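Local coordinates for protein arginyl-trna synthetase (Thermus thermophilus, PDB 1IQ0) that probably catalyses the ATP-dependent attachment of L-arginine to its cognate tRNA(Arg), with release of AMP and diphosphate, at residues A[147-152]-A[237-242]; A[173-178]-A[220-225]; A[21-26]-A[36-41]. One frame throughout, in Å; residues are numbered along the deposited sequence.

Contact 1 (A[147-152]-A[237-242]); sequences NYIDDT and LVWESD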
loop_
_atom_site.group_PDB
_atom_site.type_symbol
_atom_site.label_atom_id
_atom_site.label_comp_id
_atom_site.label_asym_id
_atom_site.label_seq_id
_atom_site.Cartn_x
_atom_site.Cartn_y
_atom_site.Cartn_z
ATOM N N ASN A 147 5.254 -12.248 -4.500
ATOM C CA ASN A 147 5.776 -11.666 -5.734
ATOM C C ASN A 147 5.720 -12.780 -6.792
ATOM O O ASN A 147 6.400 -13.798 -6.665
ATOM C CB ASN A 147 7.214 -11.180 -5.520
ATOM C CG ASN A 147 7.764 -10.410 -6.718
ATOM O OD1 ASN A 147 8.848 -9.822 -6.647
ATOM N ND2 ASN A 147 7.025 -10.413 -7.819
ATOM N N TYR A 148 4.884 -12.592 -7.814
ATOM C CA TYR A 148 4.705 -13.581 -8.880
ATOM C C TYR A 148 5.769 -13.431 -9.956
ATOM O O TYR A 148 5.935 -12.354 -10.516
ATOM C CB TYR A 148 3.312 -13.431 -9.506
ATOM C CG TYR A 148 3.128 -14.174 -10.815
ATOM C CD1 TYR A 148 3.164 -15.570 -10.860
ATOM C CD2 TYR A 148 2.942 -13.478 -12.012
ATOM C CE1 TYR A 148 3.020 -16.260 -12.067
ATOM C CE2 TYR A 148 2.796 -14.153 -13.225
ATOM C CZ TYR A 148 2.836 -15.547 -13.243
ATOM O OH TYR A 148 2.673 -16.222 -14.428
ATOM N N ILE A 149 6.478 -14.519 -10.245
ATOM C CA ILE A 149 7.550 -14.501 -11.236
ATOM C C ILE A 149 7.148 -15.277 -12.498
ATOM O O ILE A 149 7.072 -16.504 -12.484
ATOM C CB ILE A 149 8.851 -15.122 -10.642
ATOM C CG1 ILE A 149 9.117 -14.564 -9.235
ATOM C CG2 ILE A 149 10.040 -14.823 -11.553
ATOM C CD1 ILE A 149 9.344 -13.041 -9.172
ATOM N N ASP A 150 6.883 -14.555 -13.582
ATOM C CA ASP A 150 6.488 -15.180 -14.846
ATOM C C ASP A 150 7.759 -15.618 -15.584
ATOM O O ASP A 150 8.195 -14.979 -16.537
ATOM C CB ASP A 150 5.692 -14.179 -15.699
ATOM C CG ASP A 150 5.060 -14.828 -16.938
ATOM O OD1 ASP A 150 5.340 -16.006 -17.200
ATOM O OD2 ASP A 150 4.286 -14.158 -17.657
ATOM N N ASP A 151 8.355 -16.714 -15.137
ATOM C CA ASP A 151 9.590 -17.190 -15.743
ATOM C C ASP A 151 9.438 -17.947 -17.060
ATOM O O ASP A 151 10.436 -18.374 -17.625
ATOM C CB ASP A 151 10.359 -18.066 -14.751
ATOM C CG ASP A 151 9.604 -19.319 -14.381
ATOM O OD1 ASP A 151 10.254 -20.371 -14.208
ATOM O OD2 ASP A 151 8.362 -19.246 -14.253
ATOM N N THR A 152 8.208 -18.115 -17.546
ATOM C CA THR A 152 7.985 -18.818 -18.806
ATOM C C THR A 152 7.375 -17.874 -19.834
ATOM O O THR A 152 6.876 -18.310 -20.872
ATOM C CB THR A 152 7.010 -20.016 -18.641
ATOM O OG1 THR A 152 5.702 -19.530 -18.318
ATOM C CG2 THR A 152 7.480 -20.944 -17.541
ATOM N N LEU A 237 7.700 -16.060 -3.122
ATOM C CA LEU A 237 7.958 -15.924 -4.543
ATOM C C LEU A 237 7.231 -17.123 -5.130
ATOM O O LEU A 237 7.337 -18.219 -4.602
ATOM C CB LEU A 237 9.451 -16.058 -4.837
ATOM C CG LEU A 237 10.275 -14.849 -5.286
ATOM C CD1 LEU A 237 10.025 -13.646 -4.413
ATOM C CD2 LEU A 237 11.744 -15.248 -5.271
ATOM N N VAL A 238 6.458 -16.911 -6.185
ATOM C CA VAL A 238 5.785 -18.011 -6.848
ATOM C C VAL A 238 6.136 -17.928 -8.326
ATOM O O VAL A 238 5.873 -16.918 -8.982
ATOM C CB VAL A 238 4.249 -17.959 -6.679
ATOM C CG1 VAL A 238 3.607 -18.985 -7.590
ATOM C CG2 VAL A 238 3.874 -18.277 -5.232
ATOM N N TRP A 239 6.741 -18.997 -8.835
ATOM C CA TRP A 239 7.158 -19.075 -10.229
ATOM C C TRP A 239 6.123 -19.764 -11.120
ATOM O O TRP A 239 5.551 -20.796 -10.760
ATOM C CB TRP A 239 8.509 -19.819 -10.328
ATOM C CG TRP A 239 9.644 -19.142 -9.578
ATOM C CD1 TRP A 239 9.697 -18.877 -8.238
ATOM C CD2 TRP A 239 10.857 -18.611 -10.134
ATOM N NE1 TRP A 239 10.857 -18.216 -7.928
ATOM C CE2 TRP A 239 11.589 -18.036 -9.070
ATOM C CE3 TRP A 239 11.394 -18.562 -11.429
ATOM C CZ2 TRP A 239 12.835 -17.416 -9.258
ATOM C CZ3 TRP A 239 12.636 -17.946 -11.619
ATOM C CH2 TRP A 239 13.340 -17.380 -10.537
ATOM N N GLU A 240 5.890 -19.188 -12.297
ATOM C CA GLU A 240 4.951 -19.755 -13.250
ATOM C C GLU A 240 5.274 -21.229 -13.542
ATOM O O GLU A 240 4.369 -22.067 -13.595
ATOM C CB GLU A 240 4.974 -18.938 -14.548
ATOM C CG GLU A 240 4.056 -19.468 -15.651
ATOM C CD GLU A 240 2.593 -19.512 -15.235
ATOM O OE1 GLU A 240 2.145 -18.615 -14.492
ATOM O OE2 GLU A 240 1.881 -20.433 -15.663
ATOM N N SER A 241 6.553 -21.555 -13.737
ATOM C CA SER A 241 6.923 -22.948 -14.013
ATOM C C SER A 241 6.531 -23.886 -12.869
ATOM O O SER A 241 6.221 -25.055 -13.105
ATOM C CB SER A 241 8.425 -23.079 -14.320
ATOM O OG SER A 241 9.231 -22.581 -13.274
ATOM N N ASP A 242 6.550 -23.392 -11.633
ATOM C CA ASP A 242 6.134 -24.222 -10.496
ATOM C C ASP A 242 4.607 -24.335 -10.496
ATOM O O ASP A 242 4.052 -25.359 -10.101
ATOM C CB ASP A 242 6.615 -23.621 -9.173
ATOM C CG ASP A 242 8.117 -23.750 -8.993
ATOM O OD1 ASP A 242 8.750 -22.805 -8.469
ATOM O OD2 ASP A 242 8.662 -24.803 -9.374
#
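I149 N and V238 O join two parallel strands, 141-149 and 236-239, in the Rossmann-type sheet of a class I synthetase. Backbone bonds set the register. I149 N reaches V238 O at 2.8 Å, and V238 N donates to N147 O at 3.2 Å. E240 N meets I149 O at 2.9 Å, carrying the pairing one step past the strand end into helix 240-245.

The apolar and aromatic packing lies on the face of I149, L237 and W239. The methyl CG2 of I149 makes a CH-pi contact 4.0 Å from the centroid of the six-membered ring of W239, only 10° off its normal. The carboxylate of D151 comes to the rim of the same indole instead, its plane perpendicular to the ring; R213 adds a cation-pi contact to that indole.

Side-chain polar bonds fasten the turn after strand 141-149 to the helix start. A chi1 of 64° sets D151 CG between its own backbone N and carbonyl carbon, on the side of the helix start. Each carboxylate oxygen uses a syn lone pair: OD1 accepts from S241 OG at 2.6 Å, and OD2 from S241 N at 3.0 Å. Y148 OH donates to E240 OE1, which lies near the ring plane; the modelled 2.5 Å is very short and its exact value doubtful. E240 OE2 forms a salt bridge to K304.

The chemistry implies a strand-to-helix junction held by two carboxylates, D151 gripping S241 and E240 meeting Y148, with D151 where the positive end of the helix dipole would probably favour it.

Contact 2 (A[173-178]-A[220-225]); sequences KEKYDH and LLAQMA
K175 NZ, donating to A222 O at 2.9 Å across the contact, is gripped by several groups. Within its own segment it forms a salt bridge of 2.9 Å to D177 OD1, on that oxygen's syn lone pair. Beyond the two segments, D406 OD2 supplies a second salt bridge and T226 OG1 a further hydrogen bond. These are four partners around an ammonium with three N-H, so at least one N-H is probably shared or one contact largely electrostatic.

The lysine occupies the N-cap position of helix 176-189, and its chain stays extended until the last torsion, where a bend (chi4 -74°) swings NZ onto helix 213-229. There it comes from above the carbonyl plane of A222, 54° out of it. A225 N donates to the same oxygen from the opposite face at 3.2 Å. The carbonyl thus serves its own helix and the N-cap lysine of the neighbouring one.

Beside the polar atoms, van der Waals contacts join the segments. A222 CB meets Y176 CB at 4.0 Å and lies 3.3 Å from D177 OD1, while K175 CE touches A225 CB. The other oxygen of D177, OD2, rests 3.6 Å from Q223 CG. The amide of Q223 is turned steeply against that carboxylate and continues past it: NE2 donates to the carbonyls of N113 and K116, in the predicted 'HIGH' region.

Chemically, a lysine shared by two carboxylates, a carbonyl and a hydroxyl probably keeps its proton, and its charge likely compensates D177 and D406 where helix 176-189 begins against helix 213-229.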
loop_
_atom_site.group_PDB
_atom_site.type_symbol
_atom_site.label_atom_id
_atom_site.label_comp_id
_atom_site.label_asym_id
_atom_site.label_seq_id
_atom_site.Cartn_x
_atom_site.Cartn_y
_atom_site.Cartn_z
ATOM N N LYS A 173 30.476 -6.377 -14.266
ATOM C CA LYS A 173 30.325 -5.158 -13.474
ATOM C C LYS A 173 28.962 -4.475 -13.630
ATOM O O LYS A 173 28.383 -3.996 -12.656
ATOM C CB LYS A 173 31.445 -4.168 -13.820
ATOM C CG LYS A 173 32.832 -4.647 -13.401
ATOM C CD LYS A 173 33.906 -3.594 -13.659
ATOM C CE LYS A 173 34.162 -3.394 -15.148
ATOM N NZ LYS A 173 34.715 -4.624 -15.786
ATOM N N GLU A 174 28.458 -4.417 -14.856
ATOM C CA GLU A 174 27.161 -3.803 -15.125
ATOM C C GLU A 174 26.046 -4.554 -14.375
ATOM O O GLU A 174 26.056 -5.784 -14.320
ATOM C CB GLU A 174 26.906 -3.829 -16.636
ATOM C CG GLU A 174 25.500 -3.473 -17.074
ATOM C CD GLU A 174 25.373 -3.413 -18.588
ATOM O OE1 GLU A 174 25.999 -4.245 -19.272
ATOM O OE2 GLU A 174 24.639 -2.542 -19.099
ATOM N N LYS A 175 25.106 -3.819 -13.782
ATOM C CA LYS A 175 24.002 -4.457 -13.058
ATOM C C LYS A 175 23.375 -5.421 -14.066
ATOM O O LYS A 175 22.943 -5.014 -15.144
ATOM C CB LYS A 175 22.996 -3.406 -12.592
ATOM C CG LYS A 175 21.952 -3.946 -11.625
ATOM C CD LYS A 175 21.381 -2.839 -10.748
ATOM C CE LYS A 175 20.200 -3.335 -9.916
ATOM N NZ LYS A 175 18.968 -3.530 -10.753
ATOM N N TYR A 176 23.333 -6.696 -13.716
ATOM C CA TYR A 176 22.852 -7.712 -14.638
ATOM C C TYR A 176 21.548 -7.474 -15.387
ATOM O O TYR A 176 21.486 -7.741 -16.590
ATOM C CB TYR A 176 22.814 -9.077 -13.949
ATOM C CG TYR A 176 22.793 -10.227 -14.934
ATOM C CD1 TYR A 176 21.590 -10.786 -15.362
ATOM C CD2 TYR A 176 23.983 -10.732 -15.473
ATOM C CE1 TYR A 176 21.567 -11.816 -16.297
ATOM C CE2 TYR A 176 23.972 -11.759 -16.408
ATOM C CZ TYR A 176 22.761 -12.297 -16.817
ATOM O OH TYR A 176 22.741 -13.309 -17.745
ATOM N N ASP A 177 20.513 -6.969 -14.719
ATOM C CA ASP A 177 19.262 -6.765 -15.426
ATOM C C ASP A 177 19.324 -5.614 -16.417
ATOM O O ASP A 177 18.496 -5.535 -17.330
ATOM C CB ASP A 177 18.076 -6.632 -14.448
ATOM C CG ASP A 177 18.238 -5.507 -13.443
ATOM O OD1 ASP A 177 19.387 -5.131 -13.117
ATOM O OD2 ASP A 177 17.193 -5.022 -12.958
ATOM N N HIS A 178 20.305 -4.727 -16.252
ATOM C CA HIS A 178 20.480 -3.621 -17.194
ATOM C C HIS A 178 21.150 -4.194 -18.444
ATOM O O HIS A 178 20.859 -3.787 -19.565
ATOM C CB HIS A 178 21.352 -2.509 -16.599
ATOM C CG HIS A 178 20.591 -1.554 -15.736
ATOM N ND1 HIS A 178 20.252 -1.836 -14.429
ATOM C CD2 HIS A 178 20.062 -0.338 -16.007
ATOM C CE1 HIS A 178 19.547 -0.835 -13.934
ATOM N NE2 HIS A 178 19.416 0.087 -14.872
ATOM N N LEU A 220 16.343 -11.857 -12.211
ATOM C CA LEU A 220 15.509 -11.583 -11.041
ATOM C C LEU A 220 16.327 -11.121 -9.825
ATOM O O LEU A 220 15.913 -10.215 -9.108
ATOM C CB LEU A 220 14.676 -12.817 -10.656
ATOM C CG LEU A 220 13.916 -12.685 -9.322
ATOM C CD1 LEU A 220 12.936 -11.518 -9.391
ATOM C CD2 LEU A 220 13.188 -13.980 -9.004
ATOM N N LEU A 221 17.480 -11.737 -9.591
ATOM C CA LEU A 221 18.310 -11.339 -8.462
ATOM C C LEU A 221 18.713 -9.864 -8.556
ATOM O O LEU A 221 18.713 -9.156 -7.549
ATOM C CB LEU A 221 19.548 -12.234 -8.368
ATOM C CG LEU A 221 19.249 -13.638 -7.806
ATOM C CD1 LEU A 221 20.503 -14.523 -7.878
ATOM C CD2 LEU A 221 18.782 -13.514 -6.360
ATOM N N ALA A 222 19.031 -9.401 -9.765
ATOM C CA ALA A 222 19.416 -8.005 -9.976
ATOM C C ALA A 222 18.203 -7.081 -9.834
ATOM O O ALA A 222 18.321 -5.961 -9.338
ATOM C CB ALA A 222 20.062 -7.830 -11.362
ATOM N N GLN A 223 17.034 -7.543 -10.270
ATOM C CA GLN A 223 15.832 -6.728 -10.133
ATOM C C GLN A 223 15.538 -6.592 -8.647
ATOM O O GLN A 223 15.068 -5.554 -8.186
ATOM C CB GLN A 223 14.622 -7.399 -10.782
ATOM C CG GLN A 223 14.669 -7.556 -12.279
ATOM C CD GLN A 223 13.424 -8.254 -12.774
ATOM O OE1 GLN A 223 13.052 -9.297 -12.247
ATOM N NE2 GLN A 223 12.767 -7.683 -13.779
ATOM N N MET A 224 15.814 -7.661 -7.906
ATOM C CA MET A 224 15.555 -7.685 -6.473
ATOM C C MET A 224 16.399 -6.674 -5.706
ATOM O O MET A 224 16.010 -6.246 -4.621
ATOM C CB MET A 224 15.779 -9.094 -5.916
ATOM C CG MET A 224 15.204 -9.302 -4.522
ATOM S SD MET A 224 14.964 -11.060 -4.140
ATOM C CE MET A 224 13.878 -11.534 -5.477
ATOM N N ALA A 225 17.547 -6.291 -6.261
ATOM C CA ALA A 225 18.396 -5.305 -5.596
ATOM C C ALA A 225 17.648 -3.968 -5.600
ATOM O O ALA A 225 17.732 -3.189 -4.648
ATOM C CB ALA A 225 19.731 -5.173 -6.322
#

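Contact 3 (A[21-26]-A[36-41]); sequences VRLKVA and YGVPLF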
loop_
_atom_site.group_PDB
_atom_site.type_symbol
_atom_site.label_atom_id
_atom_site.label_comp_id
_atom_site.label_asym_id
_atom_site.label_seq_id
_atom_site.Cartn_x
_atom_site.Cartn_y
_atom_site.Cartn_z
ATOM N N VAL A 21 -27.638 1.028 12.665
ATOM C CA VAL A 21 -26.633 1.520 11.730
ATOM C C VAL A 21 -25.461 2.161 12.466
ATOM O O VAL A 21 -25.625 2.689 13.565
ATOM C CB VAL A 21 -27.240 2.553 10.760
ATOM C CG1 VAL A 21 -27.777 3.741 11.538
ATOM C CG2 VAL A 21 -26.196 2.998 9.745
ATOM N N ARG A 22 -24.281 2.106 11.857
ATOM C CA ARG A 22 -23.083 2.686 12.454
ATOM C C ARG A 22 -22.701 3.990 11.754
ATOM O O ARG A 22 -22.606 4.043 10.527
ATOM C CB ARG A 22 -21.920 1.693 12.375
ATOM C CG ARG A 22 -20.578 2.265 12.813
ATOM C CD ARG A 22 -19.486 1.208 12.765
ATOM N NE ARG A 22 -19.668 0.177 13.785
ATOM C CZ ARG A 22 -19.538 0.387 15.093
ATOM N NH1 ARG A 22 -19.225 1.594 15.545
ATOM N NH2 ARG A 22 -19.722 -0.609 15.950
ATOM N N LEU A 23 -22.487 5.037 12.544
ATOM C CA LEU A 23 -22.118 6.340 12.008
ATOM C C LEU A 23 -20.650 6.674 12.261
ATOM O O LEU A 23 -20.085 6.298 13.289
ATOM C CB LEU A 23 -22.997 7.432 12.624
ATOM C CG LEU A 23 -24.480 7.438 12.258
ATOM C CD1 LEU A 23 -25.157 8.619 12.937
ATOM C CD2 LEU A 23 -24.642 7.535 10.752
ATOM N N LYS A 24 -20.036 7.386 11.320
ATOM C CA LYS A 24 -18.639 7.773 11.459
ATOM C C LYS A 24 -18.520 9.179 12.039
ATOM O O LYS A 24 -19.247 10.090 11.650
ATOM C CB LYS A 24 -17.925 7.727 10.106
ATOM C CG LYS A 24 -17.891 6.356 9.436
ATOM C CD LYS A 24 -17.301 5.268 10.335
ATOM C CE LYS A 24 -15.958 5.671 10.928
ATOM N NZ LYS A 24 -15.012 6.174 9.903
ATOM N N VAL A 25 -17.603 9.339 12.983
ATOM C CA VAL A 25 -17.365 10.632 13.601
ATOM C C VAL A 25 -16.229 11.274 12.800
ATOM O O VAL A 25 -15.400 10.572 12.217
ATOM C CB VAL A 25 -16.939 10.472 15.087
ATOM C CG1 VAL A 25 -15.508 9.980 15.172
ATOM C CG2 VAL A 25 -17.098 11.785 15.822
ATOM N N ALA A 26 -16.203 12.600 12.755
ATOM C CA ALA A 26 -15.162 13.315 12.025
ATOM C C ALA A 26 -14.870 14.621 12.743
ATOM O O ALA A 26 -15.670 15.073 13.559
ATOM C CB ALA A 26 -15.618 13.592 10.590
ATOM N N TYR A 36 -15.354 16.929 17.723
ATOM C CA TYR A 36 -15.828 15.865 16.848
ATOM C C TYR A 36 -17.334 15.934 16.650
ATOM O O TYR A 36 -18.072 16.378 17.527
ATOM C CB TYR A 36 -15.466 14.496 17.428
ATOM C CG TYR A 36 -13.983 14.217 17.462
ATOM C CD1 TYR A 36 -13.292 14.148 18.669
ATOM C CD2 TYR A 36 -13.268 14.033 16.283
ATOM C CE1 TYR A 36 -11.917 13.904 18.698
ATOM C CE2 TYR A 36 -11.902 13.790 16.302
ATOM C CZ TYR A 36 -11.231 13.726 17.512
ATOM O OH TYR A 36 -9.878 13.485 17.523
ATOM N N GLY A 37 -17.787 15.482 15.491
ATOM C CA GLY A 37 -19.205 15.500 15.205
ATOM C C GLY A 37 -19.630 14.341 14.331
ATOM O O GLY A 37 -18.823 13.731 13.625
ATOM N N VAL A 38 -20.915 14.030 14.386
ATOM C CA VAL A 38 -21.464 12.953 13.591
ATOM C C VAL A 38 -22.655 13.510 12.819
ATOM O O VAL A 38 -23.487 14.233 13.375
ATOM C CB VAL A 38 -21.911 11.781 14.485
ATOM C CG1 VAL A 38 -23.021 12.232 15.427
ATOM C CG2 VAL A 38 -22.363 10.622 13.623
ATOM N N PRO A 39 -22.738 13.207 11.515
ATOM C CA PRO A 39 -23.843 13.691 10.686
ATOM C C PRO A 39 -25.067 12.781 10.811
ATOM O O PRO A 39 -24.926 11.562 10.892
ATOM C CB PRO A 39 -23.248 13.654 9.287
ATOM C CG PRO A 39 -22.437 12.384 9.338
ATOM C CD PRO A 39 -21.753 12.468 10.702
ATOM N N LEU A 40 -26.257 13.367 10.843
ATOM C CA LEU A 40 -27.479 12.575 10.930
ATOM C C LEU A 40 -28.394 12.899 9.758
ATOM O O LEU A 40 -29.605 13.055 9.920
ATOM C CB LEU A 40 -28.212 12.831 12.251
ATOM C CG LEU A 40 -27.480 12.335 13.497
ATOM C CD1 LEU A 40 -26.444 13.369 13.919
ATOM C CD2 LEU A 40 -28.465 12.111 14.622
ATOM N N PHE A 41 -27.799 12.997 8.574
ATOM C CA PHE A 41 -28.538 13.302 7.357
ATOM C C PHE A 41 -28.896 12.020 6.613
ATOM O O PHE A 41 -29.969 11.918 6.019
ATOM C CB PHE A 41 -27.701 14.218 6.466
ATOM C CG PHE A 41 -27.305 15.501 7.135
ATOM C CD1 PHE A 41 -28.260 16.470 7.432
ATOM C CD2 PHE A 41 -25.984 15.731 7.499
ATOM C CE1 PHE A 41 -27.904 17.651 8.085
ATOM C CE2 PHE A 41 -25.619 16.905 8.151
ATOM C CZ PHE A 41 -26.581 17.867 8.445
#
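A26 and G37 form an antiparallel hydrogen-bonded pair, the start of a beta hairpin at one edge of the four-stranded antiparallel sheet of the N-terminal domain. A26 N donates to G37 O at 3.0 Å, and G37 N returns a bond of 2.9 Å to A26 O. The same two oxygens also receive CA-H contacts from V25 and Y36. The ring of Y36 presents its edge to the carbonyl of A26, with CD2 3.8 Å from A26 O.

Next to this pair, side chains close the gap between the segments. V25 CG2, anti to its backbone N, lies 3.4 Å from G37 O and 3.5 Å from Y36 CB. Toward residue 21 the backbones no longer pair, and packing takes over: L23 crosses V38 at about a right angle, with L23 CB tight against V38 CG2 at 3.4 Å. L23 CD1 reaches on to P39 O at 3.6 Å, while P39 CD sits 3.6 Å from K24 O.

A second shell positions these groups. Helix 3-15 holds the incoming chain, E7 accepting from V25 N and R3 donating to V25 O, while L14 packs on L23. From the other flank, strand 77-82 pairs with strand 36-39 through backbone bonds of Y36 with F80 and V38 with L78. At the far end of the Y36 ring, OH hydrogen-bonds D511 OD1, in the DALR anticodon-binding region.

Followed from the N terminus, the chain first closes contact 3, a short hairpin loop between residues 26 and 36 that is complete well before contact 1 opens. Contact 1 then opens at 147-152 and does not close until 237-242, enclosing a largely helical excursion. Contact 2 is nested inside it, tying the start of helix 176-189 to helix 213-229, which is followed, after a short loop, by strand 236-239. The two meet physically: L220 CD2 packs 3.5 Å from W239 CZ2, so helix 213-229 packs on the sheet. Contact 3 stands apart across the chain's centre, its centre about 46 Å from that of contact 1 and about 52 Å from that of contact 2.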